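Local coordinates for protein immunoreactive 84kD antigen PG93 (PDB 5M11) that serves as an essential bacterial surface component of the type-IX secretion system of Porphyromonas gingivalis and binds calcium and zinc ions, at residues S67-Y80 and K110-L124. Sequence-based numbering, arbitrary orientation.
Sequences SIAYSEQLKSLVIY and KTLNRLLIVGNRAYL
The Tyr-80 hydroxyl donates a hydrogen bond to the backbone carbonyl of Lys-110, with OH 2.6 Å from O. The donor lies in the carbonyl plane, on a lone pair. At the other end, Ser-71 OG donates to Gly-119 O at 3.0 Å, nearly in line with the C=O bond (164°). The same OG accepts from Leu-74 N in an ST motif, so two bonds grip the hydroxyl. Its carbonyl partner belongs to the type II' turn from Val-118 to Arg-121. That turn lies near a zinc site: the Asn-120 side chain is about 6 Å from the bound zinc ion.

The two hairpins come from consecutive four-stranded antiparallel sheets, successive blades of the N-terminal beta-propeller. Strands 67-71 and 114-118 run nearly parallel, 5° apart, with axes 7.2 Å from each other. No backbone hydrogen bond joins them; the contact between them is made by side chains.

With CG1 anti to the carbonyl carbon (chi1 -65°), Ile-117 carries CD1 to Ala-69 CB at 3.6 Å and to Val-78 CG2, and CG2, anti to the backbone N, lies against Ser-71. Leu-115 sets CG against Ala-69 CB and CD1 against Val-78 CG1. Leu-112 CD1 sits over the centre of the Tyr-80 ring in a CH-pi contact, 4.0 Å from the centroid. Leu-112 CD2 turns to Ser-67 CB. Leu-124 CD2 approaches Tyr-80 CD1 at 3.7 Å. At the turn, Leu-74 CD1 touches Asn-120 CB at 3.6 Å, and the extended Gln-73 brings its amide beside Gly-119 and Asn-120. Leu-133, from strand 129-134, packs on both Val-78 and Leu-124.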
ATOM      1  N   SER A  67      14.759   8.734  -0.648  1.00 52.74           N
ATOM      2  CA  SER A  67      16.226   8.766  -0.483  1.00 50.90           C
ATOM      3  C   SER A  67      16.621   8.882   0.999  1.00 54.37           C
ATOM      4  O   SER A  67      15.829   9.344   1.824  1.00 53.41           O
ATOM      5  CB  SER A  67      16.834   9.939  -1.249  1.00 52.36           C
ATOM      6  OG  SER A  67      18.235   9.979  -1.073  1.00 60.79           O
ATOM      7  N   ILE A  68      17.874   8.520   1.315  1.00 50.89           N
ATOM      8  CA  ILE A  68      18.436   8.594   2.667  1.00 50.51           C
ATOM      9  C   ILE A  68      19.925   8.960   2.646  1.00 52.76           C
ATOM     10  O   ILE A  68      20.600   8.766   1.631  1.00 52.14           O
ATOM     11  CB  ILE A  68      18.229   7.262   3.440  1.00 56.49           C
ATOM     12  CG1 ILE A  68      18.537   6.019   2.558  1.00 58.46           C
ATOM     13  CG2 ILE A  68      16.840   7.202   4.080  1.00 58.31           C
ATOM     14  CD1 ILE A  68      18.709   4.665   3.350  1.00 74.89           C
ATOM     15  N   ALA A  69      20.440   9.464   3.777  1.00 48.74           N
ATOM     16  CA  ALA A  69      21.872   9.746   3.959  1.00 48.09           C
ATOM     17  C   ALA A  69      22.205   9.862   5.455  1.00 52.68           C
ATOM     18  O   ALA A  69      21.323  10.196   6.250  1.00 54.29           O
ATOM     19  CB  ALA A  69      22.298  10.988   3.201  1.00 46.35           C
ATOM     20  N   TYR A  70      23.460   9.544   5.842  1.00 47.03           N
ATOM     21  CA  TYR A  70      23.903   9.522   7.233  1.00 47.09           C
ATOM     22  C   TYR A  70      24.886  10.641   7.548  1.00 51.25           C
ATOM     23  O   TYR A  70      25.787  10.930   6.768  1.00 49.89           O
ATOM     24  CB  TYR A  70      24.539   8.149   7.536  1.00 49.97           C
ATOM     25  CG  TYR A  70      25.131   7.964   8.920  1.00 54.17           C
ATOM     26  CD1 TYR A  70      24.311   7.732  10.029  1.00 58.14           C
ATOM     27  CD2 TYR A  70      26.508   7.916   9.109  1.00 55.58           C
ATOM     28  CE1 TYR A  70      24.853   7.540  11.302  1.00 61.03           C
ATOM     29  CE2 TYR A  70      27.061   7.734  10.374  1.00 59.56           C
ATOM     30  CZ  TYR A  70      26.230   7.551  11.474  1.00 70.86           C
ATOM     31  OH  TYR A  70      26.792   7.334  12.718  1.00 73.24           O
ATOM     32  N   SER A  71      24.715  11.261   8.701  1.00 50.55           N
ATOM     33  CA  SER A  71      25.634  12.266   9.187  1.00 51.67           C
ATOM     34  C   SER A  71      26.560  11.597  10.206  1.00 63.59           C
ATOM     35  O   SER A  71      26.178  11.398  11.370  1.00 64.56           O
ATOM     36  CB  SER A  71      24.899  13.454   9.794  1.00 53.96           C
ATOM     37  OG  SER A  71      25.853  14.325  10.378  1.00 63.94           O
ATOM     38  N   GLU A  72      27.772  11.211   9.733  1.00 63.26           N
ATOM     39  CA  GLU A  72      28.848  10.574  10.509  1.00 66.16           C
ATOM     40  C   GLU A  72      29.110  11.398  11.785  1.00 71.58           C
ATOM     41  O   GLU A  72      29.243  10.831  12.873  1.00 75.89           O
ATOM     42  CB  GLU A  72      30.108  10.450   9.627  1.00 67.16           C
ATOM     43  CG  GLU A  72      31.347   9.856  10.282  1.00 84.14           C
ATOM     44  CD  GLU A  72      32.551   9.710   9.362  1.00117.25           C
ATOM     45  OE1 GLU A  72      32.357   9.393   8.164  1.00114.86           O
ATOM     46  OE2 GLU A  72      33.696   9.879   9.849  1.00113.31           O
ATOM     47  N   GLN A  73      29.096  12.735  11.645  1.00 63.99           N
ATOM     48  CA  GLN A  73      29.320  13.675  12.729  1.00 63.81           C
ATOM     49  C   GLN A  73      28.159  13.637  13.733  1.00 65.79           C
ATOM     50  O   GLN A  73      28.420  13.516  14.923  1.00 68.14           O
ATOM     51  CB  GLN A  73      29.531  15.096  12.166  1.00 62.69           C
ATOM     52  CG  GLN A  73      30.217  16.069  13.121  1.00 82.66           C
ATOM     53  CD  GLN A  73      29.862  17.505  12.782  1.00116.99           C
ATOM     54  OE1 GLN A  73      29.002  18.136  13.426  1.00118.71           O
ATOM     55  NE2 GLN A  73      30.501  18.052  11.748  1.00104.79           N
ATOM     56  N   LEU A  74      26.898  13.687  13.272  1.00 58.48           N
ATOM     57  CA  LEU A  74      25.752  13.731  14.193  1.00 58.53           C
ATOM     58  C   LEU A  74      25.147  12.357  14.554  1.00 63.65           C
ATOM     59  O   LEU A  74      24.152  12.318  15.286  1.00 63.50           O
ATOM     60  CB  LEU A  74      24.647  14.627  13.618  1.00 55.48           C
ATOM     61  CG  LEU A  74      25.019  16.084  13.401  1.00 58.13           C
ATOM     62  CD1 LEU A  74      24.176  16.676  12.342  1.00 55.75           C
ATOM     63  CD2 LEU A  74      24.904  16.894  14.676  1.00 59.77           C
ATOM     64  N   LYS A  75      25.747  11.236  14.064  1.00 60.24           N
ATOM     65  CA  LYS A  75      25.261   9.861  14.270  1.00 61.00           C
ATOM     66  C   LYS A  75      23.733   9.811  13.993  1.00 63.47           C
ATOM     67  O   LYS A  75      22.990   9.121  14.688  1.00 65.36           O
ATOM     68  CB  LYS A  75      25.634   9.335  15.669  1.00 65.79           C
ATOM     69  CG  LYS A  75      27.130   9.105  15.835  1.00 71.83           C
ATOM     70  CD  LYS A  75      27.512   8.809  17.273  1.00 82.03           C
ATOM     71  CE  LYS A  75      28.945   9.178  17.578  1.00 95.16           C
ATOM     72  NZ  LYS A  75      29.202   9.273  19.044  1.00107.02           N
ATOM     73  N   SER A  76      23.281  10.579  12.968  1.00 56.47           N
ATOM     74  CA  SER A  76      21.880  10.685  12.570  1.00 55.10           C
ATOM     75  C   SER A  76      21.689  10.428  11.090  1.00 57.51           C
ATOM     76  O   SER A  76      22.568  10.733  10.283  1.00 55.13           O
ATOM     77  CB  SER A  76      21.316  12.056  12.919  1.00 56.62           C
ATOM     78  OG  SER A  76      21.444  12.323  14.304  1.00 68.57           O
ATOM     79  N   LEU A  77      20.510   9.885  10.743  1.00 54.52           N
ATOM     80  CA  LEU A  77      20.118   9.562   9.373  1.00 52.28           C
ATOM     81  C   LEU A  77      18.969  10.484   8.909  1.00 54.50           C
ATOM     82  O   LEU A  77      17.911  10.562   9.555  1.00 56.36           O
ATOM     83  CB  LEU A  77      19.707   8.065   9.272  1.00 54.25           C
ATOM     84  CG  LEU A  77      19.221   7.573   7.905  1.00 57.02           C
ATOM     85  CD1 LEU A  77      20.370   7.105   7.048  1.00 56.86           C
ATOM     86  CD2 LEU A  77      18.209   6.480   8.045  1.00 59.26           C
ATOM     87  N   VAL A  78      19.187  11.160   7.774  1.00 45.75           N
ATOM     88  CA  VAL A  78      18.200  12.022   7.127  1.00 42.06           C
ATOM     89  C   VAL A  78      17.343  11.160   6.184  1.00 47.24           C
ATOM     90  O   VAL A  78      17.894  10.514   5.299  1.00 47.35           O
ATOM     91  CB  VAL A  78      18.894  13.180   6.382  1.00 41.22           C
ATOM     92  CG1 VAL A  78      17.932  13.880   5.420  1.00 39.16           C
ATOM     93  CG2 VAL A  78      19.513  14.166   7.372  1.00 40.07           C
ATOM     94  N   ILE A  79      16.011  11.132   6.401  1.00 45.25           N
ATOM     95  CA  ILE A  79      15.039  10.397   5.583  1.00 46.35           C
ATOM     96  C   ILE A  79      14.222  11.392   4.778  1.00 50.37           C
ATOM     97  O   ILE A  79      13.450  12.160   5.360  1.00 51.36           O
ATOM     98  CB  ILE A  79      14.092   9.468   6.401  1.00 52.09           C
ATOM     99  CG1 ILE A  79      14.852   8.528   7.349  1.00 54.34           C
ATOM    100  CG2 ILE A  79      13.202   8.673   5.458  1.00 53.75           C
ATOM    101  CD1 ILE A  79      14.058   8.101   8.552  1.00 57.73           C
ATOM    102  N   TYR A  80      14.379  11.379   3.451  1.00 45.18           N
ATOM    103  CA  TYR A  80      13.603  12.254   2.580  1.00 43.64           C
ATOM    104  C   TYR A  80      12.516  11.413   1.888  1.00 48.67           C
ATOM    105  O   TYR A  80      12.785  10.377   1.272  1.00 46.84           O
ATOM    106  CB  TYR A  80      14.489  13.030   1.577  1.00 41.79           C
ATOM    107  CG  TYR A  80      13.702  13.944   0.669  1.00 40.94           C
ATOM    108  CD1 TYR A  80      13.435  15.256   1.033  1.00 41.08           C
ATOM    109  CD2 TYR A  80      13.183  13.482  -0.542  1.00 43.15           C
ATOM    110  CE1 TYR A  80      12.679  16.098   0.213  1.00 42.41           C
ATOM    111  CE2 TYR A  80      12.419  14.309  -1.369  1.00 44.18           C
ATOM    112  CZ  TYR A  80      12.156  15.614  -0.980  1.00 47.79           C
ATOM    113  OH  TYR A  80      11.383  16.424  -1.771  1.00 40.62           O
ATOM    114  N   LYS A 110       8.675  17.688  -6.032  1.00 58.31           N
ATOM    115  CA  LYS A 110       9.394  17.215  -4.846  1.00 54.71           C
ATOM    116  C   LYS A 110      10.556  16.305  -5.219  1.00 55.19           C
ATOM    117  O   LYS A 110      11.343  15.916  -4.346  1.00 53.74           O
ATOM    118  CB  LYS A 110       8.440  16.474  -3.879  1.00 57.80           C
ATOM    119  CG  LYS A 110       7.110  17.174  -3.584  1.00 55.40           C
ATOM    120  CD  LYS A 110       7.231  18.346  -2.636  1.00 51.69           C
ATOM    121  CE  LYS A 110       5.897  19.024  -2.504  1.00 58.57           C
ATOM    122  NZ  LYS A 110       5.956  20.176  -1.569  1.00 70.83           N
ATOM    123  N   THR A 111      10.697  15.992  -6.510  1.00 49.88           N
ATOM    124  CA  THR A 111      11.765  15.111  -6.985  1.00 48.15           C
ATOM    125  C   THR A 111      13.089  15.504  -6.371  1.00 47.66           C
ATOM    126  O   THR A 111      13.420  16.683  -6.355  1.00 46.02           O
ATOM    127  CB  THR A 111      11.823  15.176  -8.508  1.00 54.03           C
ATOM    128  OG1 THR A 111      10.579  14.699  -9.015  1.00 54.38           O
ATOM    129  CG2 THR A 111      13.006  14.399  -9.110  1.00 52.01           C
ATOM    130  N   LEU A 112      13.824  14.529  -5.835  1.00 43.16           N
ATOM    131  CA  LEU A 112      15.168  14.774  -5.290  1.00 39.89           C
ATOM    132  C   LEU A 112      16.198  14.185  -6.235  1.00 43.62           C
ATOM    133  O   LEU A 112      16.022  13.082  -6.746  1.00 45.42           O
ATOM    134  CB  LEU A 112      15.324  14.203  -3.874  1.00 39.09           C
ATOM    135  CG  LEU A 112      16.493  14.719  -3.063  1.00 41.35           C
ATOM    136  CD1 LEU A 112      16.118  15.932  -2.271  1.00 39.11           C
ATOM    137  CD2 LEU A 112      16.978  13.646  -2.113  1.00 48.36           C
ATOM    138  N   ASN A 113      17.259  14.924  -6.476  1.00 40.01           N
ATOM    139  CA  ASN A 113      18.344  14.525  -7.365  1.00 39.94           C
ATOM    140  C   ASN A 113      19.599  14.238  -6.546  1.00 43.92           C
ATOM    141  O   ASN A 113      20.342  13.319  -6.882  1.00 45.28           O
ATOM    142  CB  ASN A 113      18.600  15.619  -8.428  1.00 40.71           C
ATOM    143  CG  ASN A 113      17.360  16.101  -9.174  1.00 70.59           C
ATOM    144  OD1 ASN A 113      16.559  15.320  -9.728  1.00 64.83           O
ATOM    145  ND2 ASN A 113      17.176  17.412  -9.207  1.00 61.22           N
ATOM    146  N   ARG A 114      19.836  15.010  -5.461  1.00 39.44           N
ATOM    147  CA  ARG A 114      21.012  14.814  -4.605  1.00 38.19           C
ATOM    148  C   ARG A 114      20.712  15.151  -3.140  1.00 41.49           C
ATOM    149  O   ARG A 114      20.076  16.167  -2.841  1.00 41.76           O
ATOM    150  CB  ARG A 114      22.218  15.642  -5.119  1.00 34.53           C
ATOM    151  CG  ARG A 114      23.560  15.336  -4.447  1.00 41.21           C
ATOM    152  CD  ARG A 114      24.134  13.974  -4.802  1.00 43.85           C
ATOM    153  NE  ARG A 114      24.586  13.878  -6.196  1.00 42.96           N
ATOM    154  CZ  ARG A 114      24.719  12.731  -6.865  1.00 50.38           C
ATOM    155  NH1 ARG A 114      24.428  11.577  -6.282  1.00 43.33           N
ATOM    156  NH2 ARG A 114      25.149  12.733  -8.119  1.00 28.18           N
ATOM    157  N   LEU A 115      21.169  14.274  -2.237  1.00 36.79           N
ATOM    158  CA  LEU A 115      21.086  14.436  -0.789  1.00 36.08           C
ATOM    159  C   LEU A 115      22.500  14.342  -0.300  1.00 41.15           C
ATOM    160  O   LEU A 115      23.020  13.249  -0.103  1.00 44.42           O
ATOM    161  CB  LEU A 115      20.159  13.381  -0.157  1.00 37.32           C
ATOM    162  CG  LEU A 115      19.941  13.300   1.367  1.00 41.18           C
ATOM    163  CD1 LEU A 115      19.899  14.661   2.030  1.00 40.79           C
ATOM    164  CD2 LEU A 115      18.666  12.532   1.675  1.00 41.57           C
ATOM    165  N   LEU A 116      23.156  15.487  -0.220  1.00 35.15           N
ATOM    166  CA  LEU A 116      24.544  15.611   0.163  1.00 33.88           C
ATOM    167  C   LEU A 116      24.684  16.014   1.633  1.00 37.80           C
ATOM    168  O   LEU A 116      24.270  17.105   2.004  1.00 37.59           O
ATOM    169  CB  LEU A 116      25.194  16.663  -0.759  1.00 32.63           C
ATOM    170  CG  LEU A 116      26.678  16.900  -0.556  1.00 37.59           C
ATOM    171  CD1 LEU A 116      27.501  15.754  -1.123  1.00 37.73           C
ATOM    172  CD2 LEU A 116      27.087  18.201  -1.179  1.00 42.34           C
ATOM    173  N   ILE A 117      25.292  15.160   2.465  1.00 35.01           N
ATOM    174  CA  ILE A 117      25.531  15.507   3.885  1.00 34.60           C
ATOM    175  C   ILE A 117      27.014  15.891   4.087  1.00 41.30           C
ATOM    176  O   ILE A 117      27.908  15.049   3.917  1.00 43.18           O
ATOM    177  CB  ILE A 117      25.101  14.392   4.873  1.00 37.29           C
ATOM    178  CG1 ILE A 117      23.573  14.179   4.818  1.00 36.50           C
ATOM    179  CG2 ILE A 117      25.617  14.705   6.283  1.00 37.42           C
ATOM    180  CD1 ILE A 117      22.995  13.276   5.830  1.00 39.37           C
ATOM    181  N   VAL A 118      27.264  17.170   4.404  1.00 37.22           N
ATOM    182  CA  VAL A 118      28.606  17.707   4.678  1.00 37.33           C
ATOM    183  C   VAL A 118      28.600  18.185   6.116  1.00 42.07           C
ATOM    184  O   VAL A 118      27.909  19.152   6.425  1.00 41.54           O
ATOM    185  CB  VAL A 118      29.019  18.836   3.699  1.00 39.54           C
ATOM    186  CG1 VAL A 118      30.449  19.271   3.948  1.00 39.89           C
ATOM    187  CG2 VAL A 118      28.820  18.426   2.249  1.00 38.15           C
ATOM    188  N   GLY A 119      29.297  17.472   6.985  1.00 41.38           N
ATOM    189  CA  GLY A 119      29.354  17.800   8.409  1.00 43.80           C
ATOM    190  C   GLY A 119      28.007  17.723   9.103  1.00 49.50           C
ATOM    191  O   GLY A 119      27.433  16.638   9.250  1.00 49.91           O
ATOM    192  N   ASN A 120      27.484  18.878   9.520  1.00 47.04           N
ATOM    193  CA  ASN A 120      26.200  18.912  10.224  1.00 46.95           C
ATOM    194  C   ASN A 120      25.134  19.655   9.374  1.00 47.24           C
ATOM    195  O   ASN A 120      24.101  20.097   9.892  1.00 47.73           O
ATOM    196  CB  ASN A 120      26.356  19.484  11.657  1.00 47.03           C
ATOM    197  CG  ASN A 120      26.882  20.889  11.733  1.00 78.66           C
ATOM    198  OD1 ASN A 120      26.925  21.633  10.741  1.00 84.17           O
ATOM    199  ND2 ASN A 120      27.293  21.294  12.927  1.00 65.87           N
ATOM    200  N   ARG A 121      25.367  19.717   8.054  1.00 39.57           N
ATOM    201  CA  ARG A 121      24.405  20.287   7.116  1.00 37.06           C
ATOM    202  C   ARG A 121      24.077  19.257   6.077  1.00 39.39           C
ATOM    203  O   ARG A 121      24.947  18.476   5.705  1.00 38.32           O
ATOM    204  CB  ARG A 121      24.924  21.583   6.417  1.00 33.96           C
ATOM    205  CG  ARG A 121      24.942  22.862   7.254  1.00 43.04           C
ATOM    206  CD  ARG A 121      23.591  23.333   7.775  1.00 49.25           C
ATOM    207  NE  ARG A 121      23.687  24.591   8.530  1.00 61.48           N
ATOM    208  CZ  ARG A 121      23.806  24.688   9.855  1.00 85.91           C
ATOM    209  NH1 ARG A 121      23.878  25.879  10.434  1.00 81.70           N
ATOM    210  NH2 ARG A 121      23.861  23.593  10.610  1.00 70.54           N
ATOM    211  N   ALA A 122      22.844  19.270   5.573  1.00 36.20           N
ATOM    212  CA  ALA A 122      22.450  18.438   4.444  1.00 36.04           C
ATOM    213  C   ALA A 122      21.975  19.364   3.345  1.00 43.05           C
ATOM    214  O   ALA A 122      21.284  20.344   3.638  1.00 45.05           O
ATOM    215  CB  ALA A 122      21.380  17.451   4.832  1.00 37.33           C
ATOM    216  N   TYR A 123      22.415  19.123   2.104  1.00 38.12           N
ATOM    217  CA  TYR A 123      22.025  19.920   0.946  1.00 36.58           C
ATOM    218  C   TYR A 123      21.166  19.075   0.094  1.00 40.79           C
ATOM    219  O   TYR A 123      21.606  18.016  -0.359  1.00 41.31           O
ATOM    220  CB  TYR A 123      23.234  20.423   0.162  1.00 37.08           C
ATOM    221  CG  TYR A 123      24.197  21.200   1.017  1.00 37.86           C
ATOM    222  CD1 TYR A 123      24.073  22.579   1.163  1.00 39.55           C
ATOM    223  CD2 TYR A 123      25.201  20.554   1.725  1.00 38.90           C
ATOM    224  CE1 TYR A 123      24.920  23.294   2.006  1.00 39.83           C
ATOM    225  CE2 TYR A 123      26.062  21.257   2.555  1.00 40.78           C
ATOM    226  CZ  TYR A 123      25.930  22.631   2.678  1.00 45.11           C
ATOM    227  OH  TYR A 123      26.803  23.306   3.477  1.00 44.11           O
ATOM    228  N   LEU A 124      19.922  19.509  -0.095  1.00 35.84           N
ATOM    229  CA  LEU A 124      18.963  18.757  -0.876  1.00 34.63           C
ATOM    230  C   LEU A 124      18.725  19.500  -2.171  1.00 39.36           C
ATOM    231  O   LEU A 124      18.239  20.627  -2.152  1.00 40.93           O
ATOM    232  CB  LEU A 124      17.669  18.540  -0.062  1.00 34.69           C
ATOM    233  CG  LEU A 124      17.856  17.799   1.294  1.00 38.69           C
ATOM    234  CD1 LEU A 124      17.888  18.757   2.455  1.00 38.29           C
ATOM    235  CD2 LEU A 124      16.758  16.852   1.545  1.00 40.99           C
TER